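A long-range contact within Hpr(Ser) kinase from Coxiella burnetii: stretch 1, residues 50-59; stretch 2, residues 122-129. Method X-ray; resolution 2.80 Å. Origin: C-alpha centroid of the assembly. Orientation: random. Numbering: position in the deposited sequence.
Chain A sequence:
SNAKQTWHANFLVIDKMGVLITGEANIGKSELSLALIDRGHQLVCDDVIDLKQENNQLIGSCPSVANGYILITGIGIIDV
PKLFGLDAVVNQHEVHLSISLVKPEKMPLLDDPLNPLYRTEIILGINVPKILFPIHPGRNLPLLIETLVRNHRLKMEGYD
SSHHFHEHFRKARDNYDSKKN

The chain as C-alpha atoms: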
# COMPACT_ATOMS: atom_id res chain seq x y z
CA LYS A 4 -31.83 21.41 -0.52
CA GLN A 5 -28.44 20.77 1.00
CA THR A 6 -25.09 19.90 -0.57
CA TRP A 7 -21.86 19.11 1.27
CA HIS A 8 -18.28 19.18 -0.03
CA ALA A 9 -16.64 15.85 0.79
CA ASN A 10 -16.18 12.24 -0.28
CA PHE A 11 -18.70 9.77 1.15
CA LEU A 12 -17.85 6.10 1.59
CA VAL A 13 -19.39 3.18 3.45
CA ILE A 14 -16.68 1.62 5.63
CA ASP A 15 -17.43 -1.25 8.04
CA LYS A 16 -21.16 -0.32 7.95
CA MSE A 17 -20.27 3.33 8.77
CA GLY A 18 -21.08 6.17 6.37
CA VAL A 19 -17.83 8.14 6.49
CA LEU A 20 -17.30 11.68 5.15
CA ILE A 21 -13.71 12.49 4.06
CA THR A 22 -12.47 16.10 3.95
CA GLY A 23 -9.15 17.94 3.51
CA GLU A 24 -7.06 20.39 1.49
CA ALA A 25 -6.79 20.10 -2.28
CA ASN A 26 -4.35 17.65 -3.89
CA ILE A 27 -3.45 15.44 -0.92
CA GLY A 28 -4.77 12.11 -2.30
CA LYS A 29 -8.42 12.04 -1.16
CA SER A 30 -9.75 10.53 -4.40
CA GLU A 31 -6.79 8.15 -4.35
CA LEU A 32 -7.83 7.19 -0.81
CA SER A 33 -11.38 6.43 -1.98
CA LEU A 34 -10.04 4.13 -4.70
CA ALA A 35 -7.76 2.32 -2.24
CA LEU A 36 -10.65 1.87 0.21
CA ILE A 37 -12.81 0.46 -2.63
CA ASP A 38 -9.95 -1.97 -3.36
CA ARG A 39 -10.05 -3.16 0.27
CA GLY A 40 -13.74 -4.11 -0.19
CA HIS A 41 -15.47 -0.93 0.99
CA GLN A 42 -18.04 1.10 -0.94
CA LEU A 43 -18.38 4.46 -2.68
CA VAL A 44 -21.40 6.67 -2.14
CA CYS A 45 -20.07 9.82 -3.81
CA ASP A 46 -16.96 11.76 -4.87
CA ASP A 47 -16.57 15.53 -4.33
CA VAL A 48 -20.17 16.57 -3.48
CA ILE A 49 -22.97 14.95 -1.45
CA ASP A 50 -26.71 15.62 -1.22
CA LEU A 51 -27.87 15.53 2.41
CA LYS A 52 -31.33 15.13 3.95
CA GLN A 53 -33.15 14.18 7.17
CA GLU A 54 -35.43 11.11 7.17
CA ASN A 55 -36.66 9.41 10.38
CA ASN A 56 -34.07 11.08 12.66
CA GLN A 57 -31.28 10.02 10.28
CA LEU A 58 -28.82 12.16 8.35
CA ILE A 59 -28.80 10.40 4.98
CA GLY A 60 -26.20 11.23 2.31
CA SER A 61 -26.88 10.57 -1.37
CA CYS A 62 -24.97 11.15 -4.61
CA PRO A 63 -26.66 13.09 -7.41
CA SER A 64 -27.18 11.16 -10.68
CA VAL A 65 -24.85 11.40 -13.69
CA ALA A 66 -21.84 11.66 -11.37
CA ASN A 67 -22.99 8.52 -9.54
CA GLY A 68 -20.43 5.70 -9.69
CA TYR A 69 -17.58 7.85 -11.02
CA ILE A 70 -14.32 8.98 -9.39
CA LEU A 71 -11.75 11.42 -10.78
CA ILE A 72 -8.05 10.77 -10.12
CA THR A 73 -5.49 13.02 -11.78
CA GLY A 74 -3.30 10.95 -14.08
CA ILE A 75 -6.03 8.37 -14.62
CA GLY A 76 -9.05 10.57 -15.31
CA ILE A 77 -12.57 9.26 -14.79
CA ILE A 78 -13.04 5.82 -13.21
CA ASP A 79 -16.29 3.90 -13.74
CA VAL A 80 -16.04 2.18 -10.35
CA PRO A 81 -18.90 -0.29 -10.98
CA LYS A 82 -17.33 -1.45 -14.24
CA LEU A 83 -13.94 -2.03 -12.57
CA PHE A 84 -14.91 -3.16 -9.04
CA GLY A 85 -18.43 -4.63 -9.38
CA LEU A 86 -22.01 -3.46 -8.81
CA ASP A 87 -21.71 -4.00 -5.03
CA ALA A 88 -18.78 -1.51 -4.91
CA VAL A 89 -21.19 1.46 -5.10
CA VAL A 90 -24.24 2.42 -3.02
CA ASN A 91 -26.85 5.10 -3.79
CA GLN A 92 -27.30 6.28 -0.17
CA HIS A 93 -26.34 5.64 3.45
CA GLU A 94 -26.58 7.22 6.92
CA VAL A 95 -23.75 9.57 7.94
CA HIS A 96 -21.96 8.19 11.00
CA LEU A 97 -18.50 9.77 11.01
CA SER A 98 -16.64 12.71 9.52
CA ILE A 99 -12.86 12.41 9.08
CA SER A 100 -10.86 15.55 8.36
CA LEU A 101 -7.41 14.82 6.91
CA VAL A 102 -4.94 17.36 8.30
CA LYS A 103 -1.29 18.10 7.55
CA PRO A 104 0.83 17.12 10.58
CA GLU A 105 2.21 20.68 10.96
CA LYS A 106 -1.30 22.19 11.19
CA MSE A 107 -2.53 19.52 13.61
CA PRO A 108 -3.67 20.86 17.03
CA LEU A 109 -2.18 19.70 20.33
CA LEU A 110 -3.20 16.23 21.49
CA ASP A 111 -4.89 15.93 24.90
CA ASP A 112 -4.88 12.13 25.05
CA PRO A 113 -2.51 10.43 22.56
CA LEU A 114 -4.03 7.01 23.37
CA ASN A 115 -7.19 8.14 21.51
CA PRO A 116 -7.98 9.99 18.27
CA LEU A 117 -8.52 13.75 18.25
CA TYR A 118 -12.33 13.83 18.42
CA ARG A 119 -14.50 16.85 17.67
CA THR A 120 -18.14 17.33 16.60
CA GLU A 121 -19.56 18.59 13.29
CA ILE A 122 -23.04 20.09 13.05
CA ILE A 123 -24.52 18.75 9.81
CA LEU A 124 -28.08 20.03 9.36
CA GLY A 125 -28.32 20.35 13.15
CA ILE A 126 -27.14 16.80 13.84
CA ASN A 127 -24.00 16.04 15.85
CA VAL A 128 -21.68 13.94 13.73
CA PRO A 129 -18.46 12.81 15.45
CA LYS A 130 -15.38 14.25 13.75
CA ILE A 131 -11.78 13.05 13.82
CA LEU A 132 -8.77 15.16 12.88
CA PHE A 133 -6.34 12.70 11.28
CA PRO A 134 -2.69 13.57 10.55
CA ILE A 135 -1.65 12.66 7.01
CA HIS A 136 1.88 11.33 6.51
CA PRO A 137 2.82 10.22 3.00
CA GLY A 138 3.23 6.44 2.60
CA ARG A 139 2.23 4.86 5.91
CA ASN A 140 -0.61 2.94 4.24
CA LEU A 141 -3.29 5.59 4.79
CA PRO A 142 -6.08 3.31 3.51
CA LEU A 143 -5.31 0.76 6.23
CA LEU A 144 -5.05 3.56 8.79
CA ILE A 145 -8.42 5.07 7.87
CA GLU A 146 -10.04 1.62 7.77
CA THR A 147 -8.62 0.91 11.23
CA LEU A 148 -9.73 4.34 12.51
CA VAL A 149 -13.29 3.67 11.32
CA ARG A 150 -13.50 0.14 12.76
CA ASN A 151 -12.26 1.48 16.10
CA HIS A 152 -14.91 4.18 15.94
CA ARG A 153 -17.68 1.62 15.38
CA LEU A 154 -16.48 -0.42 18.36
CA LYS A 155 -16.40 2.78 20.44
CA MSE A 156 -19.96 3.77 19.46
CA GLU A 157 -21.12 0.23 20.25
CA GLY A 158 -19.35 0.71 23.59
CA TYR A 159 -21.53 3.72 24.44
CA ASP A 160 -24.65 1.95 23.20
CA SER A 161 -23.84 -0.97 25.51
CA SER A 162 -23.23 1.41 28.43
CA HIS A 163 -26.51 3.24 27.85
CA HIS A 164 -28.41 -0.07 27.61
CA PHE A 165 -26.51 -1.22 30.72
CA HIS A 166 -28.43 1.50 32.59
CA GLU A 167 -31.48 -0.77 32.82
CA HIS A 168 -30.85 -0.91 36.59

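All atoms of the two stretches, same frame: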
# COMPACT_ATOMS: atom_id res chain seq x y z
N ASP A 50 -25.40 15.12 -1.63
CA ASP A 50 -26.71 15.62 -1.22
C ASP A 50 -27.02 15.06 0.16
O ASP A 50 -26.82 13.87 0.41
CB ASP A 50 -27.80 15.21 -2.21
CG ASP A 50 -27.62 15.84 -3.58
OD1 ASP A 50 -26.61 16.54 -3.81
OD2 ASP A 50 -28.50 15.64 -4.44
N LEU A 51 -27.52 15.92 1.05
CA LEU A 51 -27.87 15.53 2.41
C LEU A 51 -29.35 15.76 2.67
O LEU A 51 -29.95 16.67 2.09
CB LEU A 51 -27.05 16.34 3.43
CG LEU A 51 -25.53 16.18 3.44
CD1 LEU A 51 -24.93 17.15 4.45
CD2 LEU A 51 -25.10 14.76 3.75
N LYS A 52 -29.94 14.95 3.54
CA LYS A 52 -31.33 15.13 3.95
C LYS A 52 -31.62 14.42 5.27
O LYS A 52 -30.87 13.53 5.68
CB LYS A 52 -32.30 14.62 2.87
CG LYS A 52 -32.18 13.13 2.59
CD LYS A 52 -33.19 12.67 1.54
CE LYS A 52 -32.95 11.21 1.14
NZ LYS A 52 -33.97 10.70 0.19
N GLN A 53 -32.71 14.81 5.93
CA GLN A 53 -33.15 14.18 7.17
C GLN A 53 -34.40 13.33 6.95
O GLN A 53 -35.42 13.83 6.49
CB GLN A 53 -33.41 15.22 8.25
CG GLN A 53 -32.27 15.39 9.23
CD GLN A 53 -32.52 16.48 10.24
OE1 GLN A 53 -33.64 16.64 10.74
NE2 GLN A 53 -31.48 17.24 10.56
N GLU A 54 -34.30 12.04 7.27
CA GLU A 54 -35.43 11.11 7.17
C GLU A 54 -35.45 10.15 8.35
O GLU A 54 -34.56 9.31 8.49
CB GLU A 54 -35.35 10.31 5.86
CG GLU A 54 -35.63 11.14 4.62
CD GLU A 54 -35.75 10.28 3.36
OE1 GLU A 54 -34.96 9.32 3.20
OE2 GLU A 54 -36.63 10.59 2.52
N ASN A 55 -36.47 10.28 9.21
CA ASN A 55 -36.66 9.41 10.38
C ASN A 55 -35.53 9.54 11.41
O ASN A 55 -34.98 8.54 11.87
CB ASN A 55 -36.81 7.94 9.95
CG ASN A 55 -37.87 7.75 8.88
OD1 ASN A 55 -39.05 8.10 9.08
ND2 ASN A 55 -37.47 7.17 7.75
N ASN A 56 -35.19 10.78 11.76
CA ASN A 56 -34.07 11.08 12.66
C ASN A 56 -32.75 10.43 12.18
O ASN A 56 -31.97 9.92 12.98
CB ASN A 56 -34.40 10.66 14.10
CG ASN A 56 -35.61 11.39 14.65
OD1 ASN A 56 -35.68 12.62 14.61
ND2 ASN A 56 -36.58 10.64 15.18
N GLN A 57 -32.53 10.46 10.87
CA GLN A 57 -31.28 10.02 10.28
C GLN A 57 -30.78 11.06 9.29
O GLN A 57 -31.55 11.58 8.49
CB GLN A 57 -31.45 8.70 9.54
CG GLN A 57 -31.84 7.52 10.41
CD GLN A 57 -31.66 6.20 9.67
OE1 GLN A 57 -32.27 5.96 8.63
NE2 GLN A 57 -30.81 5.33 10.22
N LEU A 58 -29.48 11.35 9.36
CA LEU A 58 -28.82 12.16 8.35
C LEU A 58 -28.38 11.21 7.25
O LEU A 58 -27.43 10.46 7.42
CB LEU A 58 -27.62 12.89 8.95
CG LEU A 58 -26.83 13.81 8.01
CD1 LEU A 58 -27.71 14.93 7.48
CD2 LEU A 58 -25.64 14.37 8.75
N ILE A 59 -29.10 11.24 6.13
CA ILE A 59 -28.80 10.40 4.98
C ILE A 59 -28.05 11.20 3.91
O ILE A 59 -28.44 12.32 3.58
CB ILE A 59 -30.09 9.82 4.36
CG1 ILE A 59 -30.87 9.00 5.39
CG2 ILE A 59 -29.77 8.97 3.13
CD1 ILE A 59 -30.12 7.81 5.91
N ILE A 122 -21.59 19.89 13.16
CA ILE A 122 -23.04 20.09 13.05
C ILE A 122 -23.41 20.02 11.57
O ILE A 122 -23.11 20.94 10.80
CB ILE A 122 -23.49 21.45 13.64
CG1 ILE A 122 -22.85 21.71 15.00
CG2 ILE A 122 -25.00 21.48 13.75
CD1 ILE A 122 -22.93 20.54 15.96
N ILE A 123 -24.05 18.92 11.18
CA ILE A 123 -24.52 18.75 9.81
C ILE A 123 -26.05 18.75 9.81
O ILE A 123 -26.68 17.81 10.29
CB ILE A 123 -23.98 17.44 9.19
CG1 ILE A 123 -22.47 17.31 9.43
CG2 ILE A 123 -24.30 17.38 7.71
CD1 ILE A 123 -21.82 16.14 8.73
N LEU A 124 -26.64 19.82 9.29
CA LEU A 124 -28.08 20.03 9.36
C LEU A 124 -28.61 19.83 10.78
O LEU A 124 -29.63 19.17 10.98
CB LEU A 124 -28.81 19.12 8.37
CG LEU A 124 -28.44 19.32 6.90
CD1 LEU A 124 -29.21 18.35 6.02
CD2 LEU A 124 -28.68 20.76 6.48
N GLY A 125 -27.90 20.39 11.76
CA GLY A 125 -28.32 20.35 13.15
C GLY A 125 -28.11 19.04 13.87
O GLY A 125 -28.58 18.87 14.99
N ILE A 126 -27.41 18.10 13.24
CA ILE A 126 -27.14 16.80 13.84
C ILE A 126 -25.66 16.71 14.20
O ILE A 126 -24.80 17.10 13.41
CB ILE A 126 -27.56 15.65 12.90
CG1 ILE A 126 -29.09 15.60 12.82
CG2 ILE A 126 -27.01 14.32 13.38
CD1 ILE A 126 -29.63 14.43 12.02
N ASN A 127 -25.37 16.20 15.39
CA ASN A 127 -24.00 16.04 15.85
C ASN A 127 -23.39 14.82 15.22
O ASN A 127 -23.77 13.70 15.56
CB ASN A 127 -23.94 15.90 17.37
CG ASN A 127 -24.28 17.18 18.10
OD1 ASN A 127 -24.54 18.20 17.47
ND2 ASN A 127 -24.29 17.13 19.42
N VAL A 128 -22.45 15.03 14.31
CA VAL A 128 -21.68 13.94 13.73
C VAL A 128 -20.27 13.98 14.34
O VAL A 128 -19.60 15.01 14.30
CB VAL A 128 -21.59 14.08 12.21
CG1 VAL A 128 -20.71 12.98 11.63
CG2 VAL A 128 -22.99 14.03 11.60
N PRO A 129 -19.82 12.85 14.93
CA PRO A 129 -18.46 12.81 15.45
C PRO A 129 -17.44 13.09 14.36
O PRO A 129 -17.62 12.67 13.21
CB PRO A 129 -18.32 11.37 15.95
CG PRO A 129 -19.70 10.88 16.18
CD PRO A 129 -20.60 11.65 15.26

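The contact is centred on Leu58, which gives up more surface to the other stretch than any other residue, 84 Å² of the 380 Å² buried in total. Its CA-to-CB bond points toward the second stretch, and with chi1 at t and chi2 at p both methyl groups lie near Ile123, CD2 being the closer, and CD2 also meets Val128 while CD1 also meets Leu124. CD2 lies 3.5 Å from CG2 of Ile123 and 3.9 Å from CG2 of Val128, while CD1 of Leu58 approaches CD1 of Leu124 at 4.0 Å. The CB of Leu58 also packs against CD1 of Ile126, again at 4.0 Å. A single leucine thus meets four apolar side chains, and its branched end suits a place where partners lie in several directions.

Leu51 joins this centre from the neighbouring strand of the same hairpin. Its CD1 comes to 3.3 Å from CG2 of Ile123, a tight apolar contact, and its CB lies 3.9 Å from CD1 of Leu124. Leu51, Leu58, Ile123 and Val128 are all buried, so the middle of the contact is built from aliphatic side chains that make no polar demands there.

The backbones stay apart: the closest CA atoms across the contact, those of Leu58 and Ile126, are 7.4 Å from one another, and no hydrogen bond crosses between the stretches. Within each stretch the backbone pairs with itself at several points. In the first, Lys52 and Ile59 exchange a pair of hydrogen bonds, N of Lys52 to O of Ile59 at 3.0 Å and N of Ile59 to O of Lys52 at 2.9 Å. In the second, N of Ile123 bonds O of Ile126 at 3.0 Å, and N of Ile126 bonds O of Ile123 at 3.1 Å, closing a type I' turn. Side chains therefore make the join between two locally paired hairpins.

The turn helps to present the apolar surface. Leu124 and Gly125 occupy its central positions with positive phi, a conformation that by itself favours glycine at the second of them. Leu124 adopts it too, at phi 49°, and its CA-to-CB bond points toward the first stretch, where 76 Å² of the residue is covered. The CA-to-CB bond of Ile126, just beyond the turn, also points toward the first stretch, and the side chain extends its CD1 with chi2 at t to the CB of Leu58.

At the margin the character changes. Gln53 is exposed, yet its CA-to-CB bond points toward the second stretch and it loses 53 Å² to it. Its NE2 lies 3.7 Å from CD1 of Ile126 and 2.7 Å from O of Leu124, but the angle of the latter approach is poor and it does not count as a hydrogen bond. The long side chain brings NE2 up against the second stretch, while OE1 lies farther from it. The CA-to-CB bond of Lys52, between Leu51 and Gln53, points away, and its NZ forms a salt bridge with OE1 of Glu54 at 3.5 Å, outside the contact.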